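PDB 3WPU: beta-fructofuranosidase from Arthrobacter, which belongs to the levansucrase/invertase family of clan B_Fructosidase, whose members are built on a five-bladed beta-propeller. Local coordinates for residues Q35-M39 with N386-L391; N331-D335 with F360-L364; P367-G372 with G390-N395. Residue numbers count along the deposited sequence, not the author numbering.

Interaction 1: Q35-M39 with N386-L391; sequences QLQRM and NGGSGL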
# COMPACT_ATOMS: atom_id res chain seq x y z
N GLN A 35 -4.96 -22.02 -6.81
CA GLN A 35 -6.09 -21.57 -7.61
C GLN A 35 -5.65 -20.57 -8.70
O GLN A 35 -6.26 -20.50 -9.75
CB GLN A 35 -7.15 -20.92 -6.74
CG GLN A 35 -7.70 -21.78 -5.61
CD GLN A 35 -8.04 -23.19 -6.03
OE1 GLN A 35 -8.94 -23.42 -6.84
NE2 GLN A 35 -7.33 -24.14 -5.47
N LEU A 36 -4.61 -19.80 -8.43
CA LEU A 36 -4.05 -18.85 -9.41
C LEU A 36 -3.67 -19.56 -10.70
O LEU A 36 -3.85 -19.02 -11.79
CB LEU A 36 -2.83 -18.11 -8.81
CG LEU A 36 -3.06 -17.26 -7.54
CD1 LEU A 36 -1.78 -16.92 -6.84
CD2 LEU A 36 -3.84 -16.00 -7.89
N GLN A 37 -3.13 -20.77 -10.58
CA GLN A 37 -2.78 -21.54 -11.80
C GLN A 37 -4.04 -22.11 -12.47
O GLN A 37 -4.14 -22.20 -13.69
CB GLN A 37 -1.81 -22.68 -11.47
CG GLN A 37 -0.51 -22.17 -10.91
CD GLN A 37 0.34 -23.26 -10.33
OE1 GLN A 37 0.51 -24.33 -10.95
NE2 GLN A 37 0.88 -23.03 -9.13
N ARG A 38 -5.03 -22.50 -11.67
CA ARG A 38 -6.27 -23.03 -12.23
C ARG A 38 -7.02 -21.98 -13.05
O ARG A 38 -7.72 -22.31 -13.98
CB ARG A 38 -7.19 -23.55 -11.12
CG ARG A 38 -6.62 -24.72 -10.34
CD ARG A 38 -7.61 -25.28 -9.31
NE ARG A 38 -8.72 -25.97 -9.96
CZ ARG A 38 -9.90 -26.20 -9.39
NH1 ARG A 38 -10.16 -25.80 -8.15
NH2 ARG A 38 -10.87 -26.84 -10.06
N MET A 39 -6.88 -20.71 -12.66
CA MET A 39 -7.59 -19.62 -13.29
C MET A 39 -6.90 -19.19 -14.58
O MET A 39 -7.49 -18.47 -15.36
CB MET A 39 -7.65 -18.42 -12.34
CG MET A 39 -8.46 -18.63 -11.07
SD MET A 39 -8.00 -17.44 -9.78
CE MET A 39 -7.59 -16.11 -10.94
N ASN A 386 -11.80 -14.24 -4.79
CA ASN A 386 -11.88 -14.78 -6.16
C ASN A 386 -11.49 -16.26 -6.27
O ASN A 386 -10.40 -16.63 -6.71
CB ASN A 386 -11.08 -13.86 -7.12
CG ASN A 386 -11.65 -12.46 -7.13
OD1 ASN A 386 -10.95 -11.44 -6.89
ND2 ASN A 386 -12.91 -12.39 -7.37
N GLY A 387 -12.41 -17.11 -5.82
CA GLY A 387 -12.24 -18.56 -5.87
C GLY A 387 -11.24 -19.09 -4.87
O GLY A 387 -10.72 -20.19 -5.03
N GLY A 388 -10.95 -18.33 -3.82
CA GLY A 388 -9.91 -18.69 -2.88
C GLY A 388 -8.48 -18.48 -3.33
O GLY A 388 -7.55 -18.91 -2.67
N SER A 389 -8.29 -17.78 -4.45
CA SER A 389 -6.97 -17.58 -4.99
C SER A 389 -6.22 -16.47 -4.26
O SER A 389 -5.02 -16.55 -4.09
CB SER A 389 -7.06 -17.21 -6.47
OG SER A 389 -7.64 -15.92 -6.68
N GLY A 390 -6.96 -15.44 -3.84
CA GLY A 390 -6.40 -14.23 -3.28
C GLY A 390 -6.21 -13.13 -4.30
O GLY A 390 -6.02 -11.96 -3.93
N LEU A 391 -6.22 -13.44 -5.59
CA LEU A 391 -5.94 -12.40 -6.56
C LEU A 391 -7.11 -11.44 -6.72
O LEU A 391 -8.21 -11.88 -7.03
CB LEU A 391 -5.62 -13.00 -7.92
CG LEU A 391 -5.22 -12.05 -9.05
CD1 LEU A 391 -4.01 -11.22 -8.66
CD2 LEU A 391 -4.98 -12.87 -10.29
O HOH W 1 -10.83 -21.58 -7.40
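The end of helix 30-38 packs on the short, weakly bonded turn of helix 385-388 and on the start of the strand that follows. Asn386 contributes its carbonyl: Asn386 O lies 4.0 Å from Met39 SD, and Ser389 N donates a long backbone hydrogen bond to Asn386 O at 3.3 Å. Gly387 and Gly388 come next. The carbonyl of the first turns to the helix, where Gly387 O touches Gln35 CG at 3.5 Å. One water joins the two sides, donating to Gly387 O and to Gln35 OE1, 2.7 Å from each. Gln35 OE1 also accepts from Arg38 NH1 at 3.0 Å, while the NE2 end of Gln35 is bonded to Ala31 and Pro8. Ser389 fills the middle of the contact: its CB sits 3.4 Å from Met39 SD, 3.7 Å from Gln35 CB and 3.7 Å from Leu36 CD2. Its hydroxyl turns back to its own chain, and Leu391 N donates to Ser389 OG at 3.1 Å in an ST turn around Gly390. Leu391 closes the contact with apolar packing, Leu36 CD2 to Leu391 CB 3.5 Å and Met39 CE to Leu391 CD2 4.2 Å. With no direct hydrogen bond across it, this is plain helix-on-turn packing, setting an N-terminal helix against the entry to strand 391-394 of a beta-propeller sheet.

Interaction 2: N331-D335 with F360-L364; sequences NCVTD and FAAGL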
# COMPACT_ATOMS: atom_id res chain seq x y z
N ASN A 331 3.14 -18.79 4.84
CA ASN A 331 4.25 -19.73 4.99
C ASN A 331 4.23 -20.76 3.87
O ASN A 331 3.19 -21.35 3.56
CB ASN A 331 4.23 -20.43 6.35
CG ASN A 331 4.41 -19.45 7.50
OD1 ASN A 331 4.79 -18.31 7.32
ND2 ASN A 331 4.08 -19.90 8.70
N CYS A 332 5.38 -20.88 3.22
CA CYS A 332 5.55 -21.65 2.00
C CYS A 332 4.67 -21.19 0.82
O CYS A 332 4.34 -21.98 -0.07
CB CYS A 332 5.36 -23.15 2.30
SG CYS A 332 6.66 -23.78 3.39
N VAL A 333 4.27 -19.91 0.83
CA VAL A 333 3.49 -19.35 -0.29
C VAL A 333 4.21 -18.15 -0.88
O VAL A 333 4.55 -18.15 -2.06
CB VAL A 333 2.05 -19.01 0.16
CG1 VAL A 333 1.32 -18.19 -0.89
CG2 VAL A 333 1.31 -20.31 0.42
N THR A 334 4.53 -17.16 -0.05
CA THR A 334 5.31 -16.01 -0.51
C THR A 334 6.19 -15.42 0.61
O THR A 334 5.82 -15.41 1.80
CB THR A 334 4.44 -14.87 -1.12
OG1 THR A 334 5.29 -13.81 -1.57
CG2 THR A 334 3.45 -14.28 -0.09
N ASP A 335 7.32 -14.86 0.18
CA ASP A 335 8.25 -14.12 1.01
C ASP A 335 7.67 -12.78 1.47
O ASP A 335 8.02 -12.28 2.55
CB ASP A 335 9.53 -13.83 0.16
CG ASP A 335 10.63 -13.15 0.95
OD1 ASP A 335 10.90 -13.53 2.13
OD2 ASP A 335 11.26 -12.23 0.37
N PHE A 360 6.84 -15.80 -5.07
CA PHE A 360 6.11 -17.03 -4.82
C PHE A 360 7.04 -18.22 -4.60
O PHE A 360 8.05 -18.37 -5.28
CB PHE A 360 5.11 -17.37 -5.95
CG PHE A 360 3.83 -16.58 -5.88
CD1 PHE A 360 2.85 -16.89 -4.92
CD2 PHE A 360 3.55 -15.57 -6.79
CE1 PHE A 360 1.66 -16.18 -4.88
CE2 PHE A 360 2.36 -14.85 -6.73
CZ PHE A 360 1.41 -15.16 -5.76
N ALA A 361 6.66 -19.07 -3.66
CA ALA A 361 7.44 -20.27 -3.34
C ALA A 361 7.44 -21.30 -4.45
O ALA A 361 6.59 -21.30 -5.36
CB ALA A 361 6.88 -20.91 -2.10
N ALA A 362 8.35 -22.27 -4.30
CA ALA A 362 8.43 -23.37 -5.23
C ALA A 362 7.07 -24.02 -5.46
O ALA A 362 6.30 -24.25 -4.54
CB ALA A 362 9.44 -24.40 -4.76
N GLY A 363 6.77 -24.28 -6.73
CA GLY A 363 5.53 -24.91 -7.13
C GLY A 363 4.36 -23.94 -7.27
O GLY A 363 3.30 -24.33 -7.74
N LEU A 364 4.55 -22.68 -6.89
CA LEU A 364 3.49 -21.68 -6.95
C LEU A 364 3.82 -20.58 -7.95
O LEU A 364 4.97 -20.46 -8.39
CB LEU A 364 3.25 -21.07 -5.56
CG LEU A 364 2.96 -22.05 -4.43
CD1 LEU A 364 2.74 -21.29 -3.13
CD2 LEU A 364 1.75 -22.91 -4.74
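Two loops of the beta-propeller meet here in a single isolated beta bridge. Residues 331-335 lead from strand 321-331 of one sheet to strand 340-345 of the next, and residues 360-364 belong to the loop between strands 348-355 and 369-375 and include a type II turn from Ala361 to Leu364. Asn331 stays away from the second loop, its OD1 bonded to Ser267. At Cys332 the side chain leaves sideways to form the disulfide with Cys276. Its carbonyl faces the turn instead: Cys332 O lies 3.4 Å from Ala361 CB and 3.5 Å from Leu364 CD1, and is also bonded to Arg30 of helix 30-38. Val333 supplies the one hydrogen bond across the loops, Ala361 N donating to Val333 O at 2.8 Å and 164°, a short and nearly straight bond. The same oxygen receives a CA-H...O contact from Phe360 CA at 3.4 Å. Although the CA-to-CB bond of Val333 points away, its methyls reach the flanking side chains, Val333 CG2 to Leu364 CD1 4.0 Å and Val333 CG1 to Phe360 CE1 4.5 Å, so apolar groups pack beside the bridge. The type II turn that carries Leu364 is closed by Leu364 N donating to Ala361 O at 2.9 Å. Thr334 pairs with Phe360 in the bridge; its hydroxyl is engaged with Gln336 and Ser355, and Thr334 OG1 remains 4.3 Å from Phe360 N.

Interaction 3: P367-G372 with G390-N395; sequences PEGVYG and GLALGN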
# COMPACT_ATOMS: atom_id res chain seq x y z
N PRO A 367 0.50 -13.47 -10.77
CA PRO A 367 0.91 -12.16 -11.28
C PRO A 367 1.45 -11.24 -10.21
O PRO A 367 1.10 -11.34 -9.02
CB PRO A 367 -0.40 -11.59 -11.85
CG PRO A 367 -1.49 -12.29 -11.11
CD PRO A 367 -0.97 -13.65 -10.80
N GLU A 368 2.23 -10.26 -10.63
CA GLU A 368 2.48 -9.08 -9.80
C GLU A 368 1.17 -8.39 -9.48
O GLU A 368 0.31 -8.30 -10.36
CB GLU A 368 3.30 -8.07 -10.59
CG GLU A 368 4.67 -8.55 -11.05
CD GLU A 368 5.78 -8.32 -10.03
OE1 GLU A 368 5.88 -7.23 -9.47
OE2 GLU A 368 6.61 -9.22 -9.82
N GLY A 369 0.96 -7.91 -8.26
CA GLY A 369 -0.17 -7.03 -8.01
C GLY A 369 -0.88 -7.24 -6.69
O GLY A 369 -0.26 -7.67 -5.72
N VAL A 370 -2.16 -6.91 -6.70
CA VAL A 370 -2.95 -6.88 -5.48
C VAL A 370 -3.59 -8.21 -5.17
O VAL A 370 -4.35 -8.75 -5.98
CB VAL A 370 -4.10 -5.83 -5.58
CG1 VAL A 370 -4.85 -5.77 -4.25
CG2 VAL A 370 -3.56 -4.47 -5.99
N TYR A 371 -3.37 -8.66 -3.94
CA TYR A 371 -4.02 -9.83 -3.40
C TYR A 371 -4.89 -9.34 -2.27
O TYR A 371 -4.59 -8.32 -1.64
CB TYR A 371 -2.96 -10.86 -2.96
CG TYR A 371 -2.27 -11.44 -4.18
CD1 TYR A 371 -1.24 -10.77 -4.80
CD2 TYR A 371 -2.74 -12.62 -4.75
CE1 TYR A 371 -0.63 -11.27 -5.93
CE2 TYR A 371 -2.15 -13.13 -5.90
CZ TYR A 371 -1.13 -12.43 -6.50
OH TYR A 371 -0.57 -12.98 -7.65
N GLY A 372 -6.00 -10.02 -2.06
CA GLY A 372 -6.90 -9.64 -0.98
C GLY A 372 -7.65 -10.77 -0.36
O GLY A 372 -7.71 -11.89 -0.88
N GLY A 390 -6.96 -15.44 -3.84
CA GLY A 390 -6.40 -14.23 -3.28
C GLY A 390 -6.21 -13.13 -4.30
O GLY A 390 -6.02 -11.96 -3.93
N LEU A 391 -6.22 -13.44 -5.59
CA LEU A 391 -5.94 -12.40 -6.56
C LEU A 391 -7.11 -11.44 -6.72
O LEU A 391 -8.21 -11.88 -7.03
CB LEU A 391 -5.62 -13.00 -7.92
CG LEU A 391 -5.22 -12.05 -9.05
CD1 LEU A 391 -4.01 -11.22 -8.66
CD2 LEU A 391 -4.98 -12.87 -10.29
N ALA A 392 -6.82 -10.15 -6.58
CA ALA A 392 -7.79 -9.08 -6.85
C ALA A 392 -7.40 -8.25 -8.09
O ALA A 392 -8.27 -7.92 -8.91
CB ALA A 392 -7.94 -8.19 -5.65
N LEU A 393 -6.14 -7.89 -8.24
CA LEU A 393 -5.76 -7.03 -9.35
C LEU A 393 -4.32 -7.31 -9.80
O LEU A 393 -3.37 -6.71 -9.28
CB LEU A 393 -5.92 -5.55 -8.98
CG LEU A 393 -5.81 -4.52 -10.11
CD1 LEU A 393 -7.06 -4.57 -10.95
CD2 LEU A 393 -5.61 -3.11 -9.58
N GLY A 394 -4.19 -8.21 -10.76
CA GLY A 394 -2.91 -8.62 -11.29
C GLY A 394 -2.50 -7.85 -12.52
O GLY A 394 -3.33 -7.46 -13.35
N ASN A 395 -1.21 -7.58 -12.63
CA ASN A 395 -0.73 -7.05 -13.90
C ASN A 395 -1.02 -8.07 -15.00
O ASN A 395 -1.11 -9.28 -14.74
CB ASN A 395 0.74 -6.74 -13.82
CG ASN A 395 1.04 -5.55 -12.92
OD1 ASN A 395 0.16 -4.75 -12.59
ND2 ASN A 395 2.29 -5.43 -12.53
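Five backbone hydrogen bonds tie the antiparallel strands together. The shortest runs from Gly372 N to Gly390 O, 2.7 Å; at the other end Asn395 N donates to Glu368 O, 2.8 Å. Between them Val370 N donates to Leu393 O at 2.9 Å, while Val370 O accepts twice, from Ala392 N at 2.9 Å and from Leu393 N at 3.0 Å. Two residues thus face one and the register slips by one where the chain turns a corner, at Ala392 and Leu393. Gly369 and Gly394 form a non-hydrogen-bonded pair; a CB on Gly369 would run into Leu393 O and the preceding carbonyl. Within 367-372, Tyr371 OH donates to Pro367 O at 2.7 Å, bringing the ring back over the loop before the strand. Leu391 CD1 lies over a face of that ring, 4.1 Å from the centroid, a CH-pi contact, and Leu391 CD2 meets Pro367 CG at 3.6 Å. On the sheet face of Val370 and Leu393, Val370 CB lies 3.9 Å from Leu393 CB, and His423 of the neighbouring sheet touches both side chains. The polar ends of Glu368 and Asn395 bind outside the pair, at His356 and Ala420 among others. Backbone bonds of Tyr371 with Thr353 and Gly369 with Ser355 continue the sheet to strand 348-355. The double acceptance at Val370 O marks a classic beta bulge, here within an antiparallel sheet of the beta-propeller.

In the fold
All three contacts are largely buried. The centre of interaction 3 lies about 13 Å from the centre of the chain, against about 21 Å for the centres of the other two, and only interaction 1 has an exposed residue, Gly387, among those that touch. Interactions 1 and 3 share Gly390 and Leu391, where the turn after helix 385-388 becomes strand. Side chains join all three: Leu36 CD2 lies 3.9 Å from Tyr371 CE2, Leu36 CD1 3.8 Å from Phe360 CZ, and Phe360 CZ 3.5 Å from Tyr371 OH. Their chemistry differs: interaction 3 is a backbone hydrogen-bond ladder, interaction 2 has one such bond, and interaction 1 relies on side-chain packing and a water.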